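Local coordinates for alpha-1,4-endofucoidanase (PDB 6DLH), which hydrolyses alpha-1,4 linkages within fucoidan chains as a glycoside hydrolase family 107 enzyme of the retaining type, and binds calcium ions, at residues Pro421-Gln426 / Phe496-Gln501; Pro438-Leu443 / Thr479-Gly484. All coordinates share one frame; numbering follows the deposited sequence.

Contact 1 of 2, residues Pro421-Gln426 / Phe496-Gln501; sequences PNWSRQ and FELMAQ
W423 lays the far end of its indole against L498, in the first immunoglobulin-like domain to follow the catalytic part of the enzyme. CH2 lies 3.6 Å from L498 CB, with CZ2 almost as near to that same carbon, and L498 CD1 adds a further touch on CH2. The two side chains cross at about a right angle. A chi1 of -74° puts CG of W423 beside its backbone N, anti to the carbonyl carbon, on a CB that already points toward strand 494-502; from there the benzo ring reaches L498 CB. The pyrrole side meets A500 instead, NE1 standing 4.0 Å from A500 CB. That methyl is shared: P421 CB approaches it to 3.9 Å, so A500 has the proline and the indole as neighbours. Backbone N of M499 comes near the rim of the indole, close to its plane, but makes no bond there.

The contact between the two segments is thus one of side-chain packing, burying 251 Å² in all. What positions the incoming segment is T507 of strand 505-513, whose O accepts a hydrogen bond from W423 NE1 and whose OG1 bonds to P421 O, while F449, on the short strand paired with 422-423, meets the indole edge-to-face. R425 and Q426 reach back to the catalytic part, through I75, A140 and the calcium ligand D79, so the segment bridges the two domains. At the other end P421, beside the calcium ligand D502, brings its CG to 3.2 Å from A500 O.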
loop_
_atom_site.group_PDB
_atom_site.type_symbol
_atom_site.label_atom_id
_atom_site.label_comp_id
_atom_site.label_asym_id
_atom_site.label_seq_id
_atom_site.Cartn_x
_atom_site.Cartn_y
_atom_site.Cartn_z
ATOM N N PRO A 421 35.357 1.429 1.316
ATOM C CA PRO A 421 34.069 2.115 1.444
ATOM C C PRO A 421 32.841 1.253 1.158
ATOM O O PRO A 421 32.875 0.366 0.308
ATOM C CB PRO A 421 34.147 3.233 0.393
ATOM C CG PRO A 421 35.628 3.490 0.234
ATOM C CD PRO A 421 36.275 2.130 0.402
ATOM N N ASN A 422 31.745 1.555 1.867
ATOM C CA ASN A 422 30.454 0.958 1.571
ATOM C C ASN A 422 29.555 2.006 0.917
ATOM O O ASN A 422 29.513 3.150 1.362
ATOM C CB ASN A 422 29.777 0.397 2.824
ATOM C CG ASN A 422 30.585 -0.654 3.558
ATOM O OD1 ASN A 422 30.305 -0.944 4.716
ATOM N ND2 ASN A 422 31.583 -1.231 2.907
ATOM N N TRP A 423 28.847 1.592 -0.140
ATOM C CA TRP A 423 27.775 2.376 -0.732
ATOM C C TRP A 423 26.447 2.036 -0.056
ATOM O O TRP A 423 26.261 0.932 0.451
ATOM C CB TRP A 423 27.710 2.133 -2.246
ATOM C CG TRP A 423 28.809 2.792 -3.024
ATOM C CD1 TRP A 423 30.071 2.314 -3.239
ATOM C CD2 TRP A 423 28.738 4.057 -3.708
ATOM N NE1 TRP A 423 30.793 3.196 -4.001
ATOM C CE2 TRP A 423 30.002 4.274 -4.306
ATOM C CE3 TRP A 423 27.741 5.026 -3.872
ATOM C CZ2 TRP A 423 30.283 5.419 -5.052
ATOM C CZ3 TRP A 423 28.019 6.159 -4.605
ATOM C CH2 TRP A 423 29.274 6.349 -5.189
ATOM N N SER A 424 25.507 2.985 -0.087
ATOM C CA SER A 424 24.254 2.839 0.634
ATOM C C SER A 424 23.308 1.886 -0.095
ATOM O O SER A 424 23.347 1.777 -1.320
ATOM C CB SER A 424 23.620 4.184 0.873
ATOM O OG SER A 424 23.247 4.804 -0.348
ATOM N N ARG A 425 22.476 1.188 0.688
ATOM C CA ARG A 425 21.324 0.430 0.209
ATOM C C ARG A 425 21.703 -0.477 -0.962
ATOM O O ARG A 425 22.712 -1.169 -0.890
ATOM C CB ARG A 425 20.148 1.370 -0.069
ATOM C CG ARG A 425 19.847 2.302 1.094
ATOM C CD ARG A 425 18.550 3.051 0.909
ATOM N NE ARG A 425 18.130 3.661 2.162
ATOM C CZ ARG A 425 17.058 4.433 2.314
ATOM N NH1 ARG A 425 16.734 4.892 3.512
ATOM N NH2 ARG A 425 16.320 4.766 1.272
ATOM N N GLN A 426 20.879 -0.468 -2.021
ATOM C CA GLN A 426 21.070 -1.328 -3.184
ATOM C C GLN A 426 21.469 -0.530 -4.432
ATOM O O GLN A 426 22.196 -1.052 -5.274
ATOM C CB GLN A 426 19.826 -2.177 -3.453
ATOM C CG GLN A 426 19.651 -3.331 -2.475
ATOM C CD GLN A 426 20.701 -4.397 -2.655
ATOM O OE1 GLN A 426 20.793 -5.026 -3.706
ATOM N NE2 GLN A 426 21.495 -4.620 -1.617
ATOM N N PHE A 496 28.274 4.130 -16.030
ATOM C CA PHE A 496 29.658 4.191 -15.589
ATOM C C PHE A 496 29.760 3.869 -14.098
ATOM O O PHE A 496 28.755 3.749 -13.400
ATOM C CB PHE A 496 30.267 5.552 -15.941
ATOM C CG PHE A 496 29.478 6.728 -15.427
ATOM C CD1 PHE A 496 28.319 7.142 -16.068
ATOM C CD2 PHE A 496 29.882 7.409 -14.287
ATOM C CE1 PHE A 496 27.592 8.221 -15.586
ATOM C CE2 PHE A 496 29.161 8.496 -13.813
ATOM C CZ PHE A 496 28.015 8.897 -14.462
ATOM N N GLU A 497 31.006 3.741 -13.637
ATOM C CA GLU A 497 31.317 3.381 -12.269
ATOM C C GLU A 497 31.683 4.652 -11.508
ATOM O O GLU A 497 32.449 5.471 -12.012
ATOM C CB GLU A 497 32.516 2.428 -12.248
ATOM C CG GLU A 497 32.309 1.156 -13.048
ATOM C CD GLU A 497 31.405 0.129 -12.390
ATOM O OE1 GLU A 497 30.273 -0.053 -12.875
ATOM O OE2 GLU A 497 31.838 -0.490 -11.396
ATOM N N LEU A 498 31.115 4.807 -10.303
ATOM C CA LEU A 498 31.659 5.747 -9.336
ATOM C C LEU A 498 32.566 4.988 -8.373
ATOM O O LEU A 498 32.283 3.846 -8.026
ATOM C CB LEU A 498 30.520 6.459 -8.604
ATOM C CG LEU A 498 29.758 7.494 -9.430
ATOM C CD1 LEU A 498 28.735 8.219 -8.571
ATOM C CD2 LEU A 498 30.709 8.487 -10.089
ATOM N N MET A 499 33.655 5.632 -7.944
ATOM C CA MET A 499 34.642 4.957 -7.120
ATOM C C MET A 499 34.930 5.757 -5.851
ATOM O O MET A 499 35.512 6.844 -5.894
ATOM C CB MET A 499 35.934 4.742 -7.905
ATOM C CG MET A 499 35.740 3.897 -9.154
ATOM S SD MET A 499 37.254 3.898 -10.131
ATOM C CE MET A 499 37.438 5.644 -10.489
ATOM N N ALA A 500 34.517 5.192 -4.714
ATOM C CA ALA A 500 34.732 5.844 -3.436
ATOM C C ALA A 500 36.003 5.287 -2.808
ATOM O O ALA A 500 36.245 4.086 -2.869
ATOM C CB ALA A 500 33.528 5.649 -2.548
ATOM N N GLN A 501 36.798 6.175 -2.203
ATOM C CA GLN A 501 38.110 5.803 -1.712
ATOM C C GLN A 501 38.217 6.145 -0.232
ATOM O O GLN A 501 37.704 7.172 0.211
ATOM C CB GLN A 501 39.202 6.535 -2.503
ATOM C CG GLN A 501 40.612 6.091 -2.135
ATOM C CD GLN A 501 41.716 6.894 -2.783
ATOM O OE1 GLN A 501 41.669 8.123 -2.842
ATOM N NE2 GLN A 501 42.742 6.196 -3.250
#

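Contact 2 of 2, residues Pro438-Leu443 / Thr479-Gly484; sequences PYSHNL and TWTLSG
N442 and T481 stand side by side on the outer face of the sheet, pointing the same way, with T481 OG1 2.8 Å from N442 OD1. The hydroxyl donates this bond from above the amide plane, 43° out of it. T481 OG1 also bonds to OG1 of T475 on the neighbouring strand 471-476, so one hydroxyl ties three strands together. An alanine in place of T481 would probably leave N442 OD1 and T475 OG1 without this partner, undo the tie between the strands and let the N442 amide turn more freely, besides removing the methyl packed near S440 OG. CG2 of T479 rests against CB and CG of N442, 3.8 Å from CG. This is the loose side, where S440 and N442 are exposed.

The face with Y439, L443, W480 and L482 is largely buried. L482 lies between Y439 and L443, whose CD1 is 4.5 Å from L482 CD1, and L460 of the opposing sheet meets both L443 and W480. The Y439 ring brings CD2 to 3.8 Å from L482 O, and its hydroxyl bonds to P431 O. H441, on the same face, is only partly covered.

Between these faces the backbones pair regularly, with two hydrogen bonds each at Y439-G484, H441-L482 and L443-W480. The two shortest are Y439 N to G484 O and L443 N to W480 O, both 2.7 Å; G484 N to Y439 O is longer, 3.2 Å, and more bent. Strands antiparallel at 154°, with a largely apolar face turned inward and a polar one outward, are typical of one sheet of an immunoglobulin-like beta-sandwich.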
loop_
_atom_site.group_PDB
_atom_site.type_symbol
_atom_site.label_atom_id
_atom_site.label_comp_id
_atom_site.label_asym_id
_atom_site.label_seq_id
_atom_site.Cartn_x
_atom_site.Cartn_y
_atom_site.Cartn_z
ATOM N N PRO A 438 20.807 22.908 -16.751
ATOM C CA PRO A 438 21.908 22.626 -15.825
ATOM C C PRO A 438 21.631 21.382 -14.982
ATOM O O PRO A 438 20.514 21.188 -14.499
ATOM C CB PRO A 438 21.976 23.878 -14.932
ATOM C CG PRO A 438 21.282 24.958 -15.741
ATOM C CD PRO A 438 20.201 24.229 -16.513
ATOM N N TYR A 439 22.663 20.540 -14.831
ATOM C CA TYR A 439 22.595 19.311 -14.056
ATOM C C TYR A 439 23.381 19.498 -12.760
ATOM O O TYR A 439 24.468 20.071 -12.786
ATOM C CB TYR A 439 23.164 18.149 -14.878
ATOM C CG TYR A 439 22.893 16.778 -14.314
ATOM C CD1 TYR A 439 21.749 16.079 -14.662
ATOM C CD2 TYR A 439 23.783 16.172 -13.439
ATOM C CE1 TYR A 439 21.486 14.820 -14.142
ATOM C CE2 TYR A 439 23.537 14.913 -12.910
ATOM C CZ TYR A 439 22.383 14.234 -13.265
ATOM O OH TYR A 439 22.123 12.997 -12.751
ATOM N N SER A 440 22.827 19.013 -11.637
ATOM C CA SER A 440 23.498 19.103 -10.347
ATOM C C SER A 440 22.948 18.082 -9.346
ATOM O O SER A 440 21.773 18.130 -8.991
ATOM C CB SER A 440 23.396 20.495 -9.795
ATOM O OG SER A 440 24.462 20.743 -8.899
ATOM N N HIS A 441 23.825 17.190 -8.863
ATOM C CA HIS A 441 23.472 16.221 -7.834
ATOM C C HIS A 441 24.632 16.003 -6.866
ATOM O O HIS A 441 25.765 15.771 -7.281
ATOM C CB HIS A 441 23.004 14.890 -8.443
ATOM C CG HIS A 441 22.554 13.900 -7.416
ATOM N ND1 HIS A 441 21.289 13.933 -6.860
ATOM C CD2 HIS A 441 23.192 12.856 -6.841
ATOM C CE1 HIS A 441 21.169 12.956 -5.982
ATOM N NE2 HIS A 441 22.322 12.283 -5.952
ATOM N N ASN A 442 24.314 16.060 -5.569
ATOM C CA ASN A 442 25.282 15.871 -4.500
ATOM C C ASN A 442 25.305 14.405 -4.061
ATOM O O ASN A 442 24.270 13.754 -3.995
ATOM C CB ASN A 442 24.964 16.789 -3.319
ATOM C CG ASN A 442 25.181 18.256 -3.634
ATOM O OD1 ASN A 442 25.798 18.590 -4.647
ATOM N ND2 ASN A 442 24.686 19.138 -2.778
ATOM N N LEU A 443 26.505 13.899 -3.762
ATOM C CA LEU A 443 26.696 12.612 -3.107
ATOM C C LEU A 443 27.411 12.877 -1.786
ATOM O O LEU A 443 28.415 13.594 -1.758
ATOM C CB LEU A 443 27.518 11.681 -4.006
ATOM C CG LEU A 443 26.848 11.192 -5.292
ATOM C CD1 LEU A 443 27.732 10.174 -5.988
ATOM C CD2 LEU A 443 25.475 10.580 -5.027
ATOM N N THR A 479 31.029 16.340 0.708
ATOM C CA THR A 479 30.040 16.423 -0.355
ATOM C C THR A 479 30.735 16.500 -1.712
ATOM O O THR A 479 31.558 17.382 -1.948
ATOM C CB THR A 479 29.088 17.604 -0.145
ATOM O OG1 THR A 479 28.459 17.396 1.120
ATOM C CG2 THR A 479 28.042 17.722 -1.235
ATOM N N TRP A 480 30.397 15.551 -2.591
ATOM C CA TRP A 480 30.803 15.606 -3.984
ATOM C C TRP A 480 29.592 15.984 -4.832
ATOM O O TRP A 480 28.457 15.678 -4.469
ATOM C CB TRP A 480 31.437 14.282 -4.429
ATOM C CG TRP A 480 32.847 14.128 -3.941
ATOM C CD1 TRP A 480 33.993 14.340 -4.653
ATOM C CD2 TRP A 480 33.265 13.761 -2.611
ATOM N NE1 TRP A 480 35.092 14.125 -3.865
ATOM C CE2 TRP A 480 34.678 13.770 -2.607
ATOM C CE3 TRP A 480 32.587 13.427 -1.429
ATOM C CZ2 TRP A 480 35.421 13.451 -1.468
ATOM C CZ3 TRP A 480 33.322 13.113 -0.303
ATOM C CH2 TRP A 480 34.722 13.121 -0.326
ATOM N N THR A 481 29.852 16.675 -5.946
ATOM C CA THR A 481 28.806 17.156 -6.833
ATOM C C THR A 481 29.115 16.721 -8.259
ATOM O O THR A 481 30.226 16.901 -8.749
ATOM C CB THR A 481 28.669 18.680 -6.746
ATOM O OG1 THR A 481 28.508 18.984 -5.362
ATOM C CG2 THR A 481 27.501 19.231 -7.538
ATOM N N LEU A 482 28.106 16.117 -8.888
ATOM C CA LEU A 482 28.072 15.853 -10.312
ATOM C C LEU A 482 27.300 17.004 -10.947
ATOM O O LEU A 482 26.121 17.205 -10.639
ATOM C CB LEU A 482 27.335 14.529 -10.533
ATOM C CG LEU A 482 28.175 13.254 -10.474
ATOM C CD1 LEU A 482 28.890 13.101 -9.137
ATOM C CD2 LEU A 482 27.303 12.039 -10.757
ATOM N N SER A 483 27.985 17.777 -11.800
ATOM C CA SER A 483 27.355 18.944 -12.393
ATOM C C SER A 483 27.911 19.235 -13.784
ATOM O O SER A 483 28.969 18.741 -14.169
ATOM C CB SER A 483 27.419 20.158 -11.480
ATOM O OG SER A 483 28.741 20.666 -11.379
ATOM N N GLY A 484 27.155 20.067 -14.506
ATOM C CA GLY A 484 27.417 20.467 -15.876
ATOM C C GLY A 484 26.109 20.868 -16.554
ATOM O O GLY A 484 25.065 20.902 -15.904
#

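Overall arrangement
Contacts 1 and 2 belong to the same immunoglobulin-like domain, their centres 16 Å apart, and contact 2 falls entirely within the chain that runs between the two segments of contact 1. Their apolar sides meet in the sandwich core: L443 CD1 of contact 2 packs closely, 3.4 Å from L498 CD1 of contact 1, and lies 4.2 Å from W423 CH2. L443 therefore joins the sheet of 439-444 to the opposing strand 494-502 and to the entering segment. Each contact also has a calcium ion in its neighbourhood. The side chain of P421 in contact 1 is about 6 Å from one ion, while that of P438 in contact 2 is about 10 Å from another, bound by the following immunoglobulin-like domain.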